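Local atomic coordinates of aromatic amino acid aminotransferase I (Candida albicans WO-1, PDB entry 6HNU), a protein that probably transfers amino groups between aromatic amino acids and 2-oxoglutarate, using pyridoxal 5'-phosphate as its cofactor. Residues V161-F166 with W436-G441; D157-E162 with P207-T212. One frame throughout, in Å; residues are numbered along the deposited sequence.

Contacts 1 and 2 both start from strand 158-162, share Val161 and Glu162, and have centres about 11 Å apart. Along the chain, the strand and the loop that follows it come first, strand 209-212 is next, and the loop 436-441, between strands 429-433 and 459-465, comes far later. Contact 2 is internal to the mixed sheet of the large domain of this fold-type I aminotransferase, where the two strands are neighbours; contact 1 joins the C-terminal end of strand 158-162 and the loop after it to a loop distant in sequence. The two meet where Thr165 OG1 packs 3.7 Å from Tyr211 CE2. They illustrate how adjacent strands can bring pocket residues together, Tyr211 from strand 209-212 and Phe166 from the loop after 158-162.

Contact 1. Residues V161-F166 with W436-G441; sequences VEEYTF and WFKAEG. With PLP (pyridoxal-5'-phosphate), chain I; PHE (phenylalanine), chain J.
Beside the cofactor pocket, the loop that delivers Phe166 to pyridoxal phosphate is tied to loop 436-441 by a single beta bridge, Tyr164 with Lys438. Two backbone bonds flank this pair: Ala439 N gives a nearly straight bond to Glu163 O (2.9 Å), and Thr165 N bonds to Phe437 O (3.0 Å). The Lys438 side chain leaves with CG anti to the backbone N (chi1 -175°) and then bends, laying CD over one face of the Tyr164 ring, 4.1 Å from its centroid, in a CH-pi contact. Its NZ holds Ala439 O and forms a salt bridge with Glu440 OE2. Glu163 OE2 and Lys438 NZ stay 4.4 Å apart, beyond a salt bridge, and a water links them; the other carboxylate oxygen, OE1, accepts from Met185 N. Ala439 CB packs on Val161 CG2 at 3.5 Å. Thr165 O lies at the edge of the Phe437 ring, near its plane, 3.6 Å from CD2. One face of the Phe166 ring lies under PLP C3, offset toward the rim, with CD2 3.3 Å from PLP C2, while its CZ approaches N of the bound phenylalanine. Backbone bonds thus fix the loop just ahead of the ring that covers the cofactor.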
loop_
_atom_site.group_PDB
_atom_site.type_symbol
_atom_site.label_atom_id
_atom_site.label_comp_id
_atom_site.label_asym_id
_atom_site.label_seq_id
_atom_site.Cartn_x
_atom_site.Cartn_y
_atom_site.Cartn_z
ATOM N N VAL B 161 -13.196 20.067 -5.516
ATOM C CA VAL B 161 -11.875 20.259 -4.853
ATOM C C VAL B 161 -11.692 21.749 -4.588
ATOM O O VAL B 161 -12.287 22.549 -5.323
ATOM C CB VAL B 161 -10.703 19.685 -5.665
ATOM C CG1 VAL B 161 -10.876 18.193 -5.980
ATOM C CG2 VAL B 161 -10.470 20.462 -6.962
ATOM N N GLU B 162 -10.851 22.088 -3.600
ATOM C CA GLU B 162 -10.375 23.463 -3.354
ATOM C C GLU B 162 -9.698 23.968 -4.637
ATOM O O GLU B 162 -8.955 23.205 -5.269
ATOM C CB GLU B 162 -9.509 23.505 -2.095
ATOM C CG GLU B 162 -10.367 23.254 -0.871
ATOM C CD GLU B 162 -9.693 22.680 0.358
ATOM O OE1 GLU B 162 -8.766 21.876 0.206
ATOM O OE2 GLU B 162 -10.189 22.987 1.457
ATOM N N GLU B 163 -9.932 25.222 -5.026
ATOM C CA GLU B 163 -9.451 25.689 -6.353
ATOM C C GLU B 163 -7.926 25.719 -6.380
ATOM O O GLU B 163 -7.400 25.646 -7.475
ATOM C CB GLU B 163 -10.023 27.046 -6.767
ATOM C CG GLU B 163 -9.424 28.212 -6.016
ATOM C CD GLU B 163 -9.926 29.582 -6.465
ATOM O OE1 GLU B 163 -10.416 30.311 -5.610
ATOM O OE2 GLU B 163 -9.791 29.900 -7.629
ATOM N N TYR B 164 -7.241 25.797 -5.235
ATOM C CA TYR B 164 -5.805 25.494 -5.074
ATOM C C TYR B 164 -5.693 24.336 -4.095
ATOM O O TYR B 164 -6.246 24.445 -2.993
ATOM C CB TYR B 164 -4.971 26.652 -4.537
ATOM C CG TYR B 164 -5.024 27.858 -5.431
ATOM C CD1 TYR B 164 -6.048 28.779 -5.310
ATOM C CD2 TYR B 164 -4.135 28.008 -6.464
ATOM C CE1 TYR B 164 -6.168 29.855 -6.177
ATOM C CE2 TYR B 164 -4.188 29.115 -7.306
ATOM C CZ TYR B 164 -5.221 30.033 -7.169
ATOM O OH TYR B 164 -5.343 31.106 -8.006
ATOM N N THR B 165 -5.081 23.247 -4.532
ATOM C CA THR B 165 -5.054 22.026 -3.676
ATOM C C THR B 165 -3.811 21.185 -3.979
ATOM O O THR B 165 -2.933 21.624 -4.747
ATOM C CB THR B 165 -6.376 21.264 -3.839
ATOM O OG1 THR B 165 -6.411 20.310 -2.765
ATOM C CG2 THR B 165 -6.546 20.630 -5.198
ATOM N N PHE B 166 -3.757 19.978 -3.413
ATOM C CA PHE B 166 -2.588 19.080 -3.401
ATOM C C PHE B 166 -2.415 18.434 -4.775
ATOM O O PHE B 166 -3.370 17.835 -5.255
ATOM C CB PHE B 166 -2.845 18.063 -2.290
ATOM C CG PHE B 166 -1.736 17.098 -2.002
ATOM C CD1 PHE B 166 -0.411 17.470 -2.155
ATOM C CD2 PHE B 166 -2.040 15.819 -1.543
ATOM C CE1 PHE B 166 0.603 16.588 -1.825
ATOM C CE2 PHE B 166 -1.025 14.923 -1.257
ATOM C CZ PHE B 166 0.294 15.314 -1.387
ATOM N N TRP B 436 0.882 26.622 -9.692
ATOM C CA TRP B 436 1.213 25.179 -9.844
ATOM C C TRP B 436 0.182 24.331 -9.099
ATOM O O TRP B 436 0.075 23.166 -9.451
ATOM C CB TRP B 436 2.630 24.873 -9.375
ATOM C CG TRP B 436 3.715 25.560 -10.152
ATOM C CD1 TRP B 436 3.573 26.532 -11.099
ATOM C CD2 TRP B 436 5.130 25.392 -9.968
ATOM N NE1 TRP B 436 4.802 26.976 -11.516
ATOM C CE2 TRP B 436 5.773 26.262 -10.864
ATOM C CE3 TRP B 436 5.913 24.581 -9.138
ATOM C CZ2 TRP B 436 7.162 26.330 -10.966
ATOM C CZ3 TRP B 436 7.286 24.631 -9.255
ATOM C CH2 TRP B 436 7.900 25.520 -10.135
ATOM N N PHE B 437 -0.583 24.905 -8.158
ATOM C CA PHE B 437 -1.556 24.147 -7.324
ATOM C C PHE B 437 -2.962 24.366 -7.838
ATOM O O PHE B 437 -3.929 23.878 -7.220
ATOM C CB PHE B 437 -1.465 24.534 -5.853
ATOM C CG PHE B 437 -0.100 24.382 -5.271
ATOM C CD1 PHE B 437 0.831 25.409 -5.302
ATOM C CD2 PHE B 437 0.258 23.197 -4.655
ATOM C CE1 PHE B 437 2.056 25.262 -4.691
ATOM C CE2 PHE B 437 1.486 23.057 -4.032
ATOM C CZ PHE B 437 2.407 24.069 -4.098
ATOM N N LYS B 438 -3.115 25.102 -8.928
ATOM C CA LYS B 438 -4.472 25.414 -9.415
ATOM C C LYS B 438 -5.154 24.136 -9.920
ATOM O O LYS B 438 -4.569 23.507 -10.768
ATOM C CB LYS B 438 -4.399 26.449 -10.545
ATOM C CG LYS B 438 -5.756 26.933 -11.030
ATOM C CD LYS B 438 -6.404 27.910 -10.077
ATOM C CE LYS B 438 -7.877 27.666 -9.854
ATOM N NZ LYS B 438 -8.609 27.415 -11.117
ATOM N N ALA B 439 -6.399 23.867 -9.528
ATOM C CA ALA B 439 -7.182 22.708 -9.967
ATOM C C ALA B 439 -8.014 23.150 -11.165
ATOM O O ALA B 439 -8.574 24.267 -11.126
ATOM C CB ALA B 439 -8.055 22.176 -8.864
ATOM N N GLU B 440 -8.117 22.305 -12.166
ATOM C CA GLU B 440 -8.975 22.553 -13.351
ATOM C C GLU B 440 -9.857 21.336 -13.617
ATOM O O GLU B 440 -9.416 20.239 -13.399
ATOM C CB GLU B 440 -8.107 22.900 -14.554
ATOM C CG GLU B 440 -7.307 24.157 -14.334
ATOM C CD GLU B 440 -8.083 25.472 -14.280
ATOM O OE1 GLU B 440 -9.344 25.461 -14.168
ATOM O OE2 GLU B 440 -7.413 26.524 -14.329
ATOM N N GLY B 441 -11.092 21.564 -14.043
ATOM C CA GLY B 441 -11.998 20.474 -14.396
ATOM C C GLY B 441 -13.362 20.984 -14.762
ATOM O O GLY B 441 -13.764 22.079 -14.336
HETATM N N1 PLP I . -2.771 14.640 1.798
HETATM C C2 PLP I . -2.327 15.898 1.737
HETATM C C2A PLP I . -3.299 16.985 1.441
HETATM C C3 PLP I . -0.982 16.202 1.937
HETATM O O3 PLP I . -0.584 17.502 1.792
HETATM C C4 PLP I . -0.077 15.151 2.191
HETATM C C4A PLP I . 1.343 15.443 2.373
HETATM C C5 PLP I . -0.567 13.841 2.290
HETATM C C6 PLP I . -1.904 13.638 2.061
HETATM C C5A PLP I . 0.354 12.662 2.486
HETATM O O4P PLP I . -0.158 11.769 3.513
HETATM P P PLP I . 0.476 10.402 3.868
HETATM O O1P PLP I . -0.355 10.010 5.069
HETATM O O2P PLP I . 1.974 10.673 4.182
HETATM O O3P PLP I . 0.303 9.482 2.663
HETATM N N PHE J . 2.049 16.143 1.368
HETATM C CA PHE J . 3.491 15.947 1.043
HETATM C C PHE J . 3.893 17.009 0.010
HETATM O O PHE J . 3.800 18.212 0.307
HETATM C CB PHE J . 3.734 14.501 0.598
HETATM C CG PHE J . 4.991 14.276 -0.200
HETATM C CD1 PHE J . 6.193 14.858 0.184
HETATM C CD2 PHE J . 4.969 13.478 -1.335
HETATM C CE1 PHE J . 7.346 14.655 -0.565
HETATM C CE2 PHE J . 6.122 13.273 -2.078
HETATM C CZ PHE J . 7.310 13.854 -1.686
HETATM O OXT PHE J . 4.295 16.705 -1.124
HETATM O O HOH W 1 -11.124 28.509 -9.725
#

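Contact 2. Residues D157-E162 with P207-T212; sequences DTILVE and PKFLYT
The Phe209 ring carries Ile159 CG2 over one face, 3.6 Å from its centroid in a CH-pi contact, and has Tyr211 N at its edge, in plane. Phe209 CG sits between the backbone N and the carbonyl carbon (chi1 62°); the side chains of Phe209 and Ile159 lie side by side and point the same way. The Tyr211 ring is met obliquely by Val161 CG1, 4.1 Å from CD2, and its OH bonds to Asp246 in the cofactor pocket. On the other face of the sheet, Leu160 sets CG against Pro207 CG at 3.8 Å and CB against Leu210 CD1. Parallel pairing rests on Leu160, whose N donates to Phe209 O and whose O accepts from Tyr211 N, both at 2.8 Å; Lys208 N to Thr158 O extends the pairing backwards. At the far end Thr212 OG1 donates to Glu162 OE2 (2.8 Å) from above the carboxylate plane, 51° out of it. A water joins Glu162 N, Glu162 OE1 and Tyr211 O, spanning the backbones where they spread, and OE1 also accepts from Ile213 N and Gln217 NE2. The strand axes approach to 4.7 Å at 27°. Helix 141-152 covers the Ile159-Phe209 face, with Trp145 against Ile159 and the Tyr211 ring and Phe152 against Phe209; strands 179-186 and 242-246 continue the sheet beyond 158-162 and 209-212 respectively.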
loop_
_atom_site.group_PDB
_atom_site.type_symbol
_atom_site.label_atom_id
_atom_site.label_comp_id
_atom_site.label_asym_id
_atom_site.label_seq_id
_atom_site.Cartn_x
_atom_site.Cartn_y
_atom_site.Cartn_z
ATOM N N ASP B 157 -17.308 10.769 -13.552
ATOM C CA ASP B 157 -17.955 11.406 -12.374
ATOM C C ASP B 157 -17.203 12.710 -12.045
ATOM O O ASP B 157 -16.075 12.934 -12.522
ATOM C CB ASP B 157 -18.010 10.495 -11.141
ATOM C CG ASP B 157 -19.000 9.343 -11.191
ATOM O OD1 ASP B 157 -19.870 9.337 -12.081
ATOM O OD2 ASP B 157 -18.909 8.459 -10.292
ATOM N N THR B 158 -17.832 13.567 -11.256
ATOM C CA THR B 158 -17.244 14.825 -10.753
ATOM C C THR B 158 -17.082 14.757 -9.244
ATOM O O THR B 158 -18.012 14.282 -8.530
ATOM C CB THR B 158 -18.109 16.029 -11.156
ATOM O OG1 THR B 158 -17.983 16.115 -12.570
ATOM C CG2 THR B 158 -17.642 17.337 -10.553
ATOM N N ILE B 159 -15.969 15.307 -8.784
ATOM C CA ILE B 159 -15.778 15.729 -7.362
ATOM C C ILE B 159 -15.525 17.235 -7.302
ATOM O O ILE B 159 -15.040 17.831 -8.314
ATOM C CB ILE B 159 -14.638 14.933 -6.706
ATOM C CG1 ILE B 159 -13.285 15.176 -7.375
ATOM C CG2 ILE B 159 -15.036 13.478 -6.706
ATOM C CD1 ILE B 159 -12.108 14.699 -6.545
ATOM N N LEU B 160 -15.821 17.838 -6.149
ATOM C CA LEU B 160 -15.438 19.230 -5.880
ATOM C C LEU B 160 -14.119 19.189 -5.117
ATOM O O LEU B 160 -13.990 18.329 -4.188
ATOM C CB LEU B 160 -16.530 19.948 -5.086
ATOM C CG LEU B 160 -17.933 19.889 -5.706
ATOM C CD1 LEU B 160 -18.927 20.513 -4.766
ATOM C CD2 LEU B 160 -17.926 20.588 -7.045
ATOM N N VAL B 161 -13.196 20.067 -5.516
ATOM C CA VAL B 161 -11.875 20.259 -4.853
ATOM C C VAL B 161 -11.692 21.749 -4.588
ATOM O O VAL B 161 -12.287 22.549 -5.323
ATOM C CB VAL B 161 -10.703 19.685 -5.665
ATOM C CG1 VAL B 161 -10.876 18.193 -5.980
ATOM C CG2 VAL B 161 -10.470 20.462 -6.962
ATOM N N GLU B 162 -10.851 22.088 -3.600
ATOM C CA GLU B 162 -10.375 23.463 -3.354
ATOM C C GLU B 162 -9.698 23.968 -4.637
ATOM O O GLU B 162 -8.955 23.205 -5.269
ATOM C CB GLU B 162 -9.509 23.505 -2.095
ATOM C CG GLU B 162 -10.367 23.254 -0.871
ATOM C CD GLU B 162 -9.693 22.680 0.358
ATOM O OE1 GLU B 162 -8.766 21.876 0.206
ATOM O OE2 GLU B 162 -10.189 22.987 1.457
ATOM N N PRO B 207 -22.066 16.154 -7.959
ATOM C CA PRO B 207 -20.741 15.691 -7.590
ATOM C C PRO B 207 -20.899 14.639 -6.490
ATOM O O PRO B 207 -21.776 14.779 -5.686
ATOM C CB PRO B 207 -19.999 16.927 -7.067
ATOM C CG PRO B 207 -20.926 18.086 -7.284
ATOM C CD PRO B 207 -22.315 17.529 -7.526
ATOM N N LYS B 208 -20.006 13.645 -6.459
ATOM C CA LYS B 208 -20.047 12.570 -5.431
ATOM C C LYS B 208 -19.622 13.116 -4.077
ATOM O O LYS B 208 -20.179 12.681 -3.064
ATOM C CB LYS B 208 -19.160 11.405 -5.860
ATOM C CG LYS B 208 -19.486 10.888 -7.246
ATOM C CD LYS B 208 -20.942 10.486 -7.466
ATOM C CE LYS B 208 -21.456 9.443 -6.492
ATOM N NZ LYS B 208 -20.879 8.104 -6.785
ATOM N N PHE B 209 -18.672 14.035 -4.051
ATOM C CA PHE B 209 -18.188 14.584 -2.774
ATOM C C PHE B 209 -17.368 15.852 -2.995
ATOM O O PHE B 209 -16.958 16.214 -4.135
ATOM C CB PHE B 209 -17.400 13.491 -2.038
ATOM C CG PHE B 209 -16.159 12.956 -2.706
ATOM C CD1 PHE B 209 -14.998 13.719 -2.811
ATOM C CD2 PHE B 209 -16.109 11.645 -3.131
ATOM C CE1 PHE B 209 -13.865 13.208 -3.407
ATOM C CE2 PHE B 209 -14.956 11.120 -3.693
ATOM C CZ PHE B 209 -13.827 11.900 -3.820
ATOM N N LEU B 210 -17.058 16.467 -1.862
ATOM C CA LEU B 210 -16.089 17.572 -1.747
ATOM C C LEU B 210 -14.846 17.050 -1.038
ATOM O O LEU B 210 -14.991 16.383 -0.006
ATOM C CB LEU B 210 -16.717 18.745 -0.983
ATOM C CG LEU B 210 -15.713 19.779 -0.469
ATOM C CD1 LEU B 210 -15.111 20.586 -1.594
ATOM C CD2 LEU B 210 -16.360 20.709 0.546
ATOM N N TYR B 211 -13.689 17.299 -1.642
ATOM C CA TYR B 211 -12.353 16.946 -1.117
ATOM C C TYR B 211 -11.790 18.223 -0.506
ATOM O O TYR B 211 -11.600 19.177 -1.241
ATOM C CB TYR B 211 -11.464 16.379 -2.242
ATOM C CG TYR B 211 -10.003 16.225 -1.890
ATOM C CD1 TYR B 211 -9.584 15.271 -0.977
ATOM C CD2 TYR B 211 -9.039 17.053 -2.440
ATOM C CE1 TYR B 211 -8.263 15.146 -0.604
ATOM C CE2 TYR B 211 -7.701 16.948 -2.095
ATOM C CZ TYR B 211 -7.317 15.999 -1.158
ATOM O OH TYR B 211 -6.012 15.905 -0.811
ATOM N N THR B 212 -11.515 18.221 0.796
ATOM C CA THR B 212 -11.038 19.396 1.537
ATOM C C THR B 212 -9.852 19.023 2.413
ATOM O O THR B 212 -9.938 18.089 3.221
ATOM C CB THR B 212 -12.189 20.094 2.285
ATOM O OG1 THR B 212 -11.645 21.209 2.972
ATOM C CG2 THR B 212 -12.913 19.233 3.298
HETATM O O HOH W 2 -9.090 20.268 -2.015
#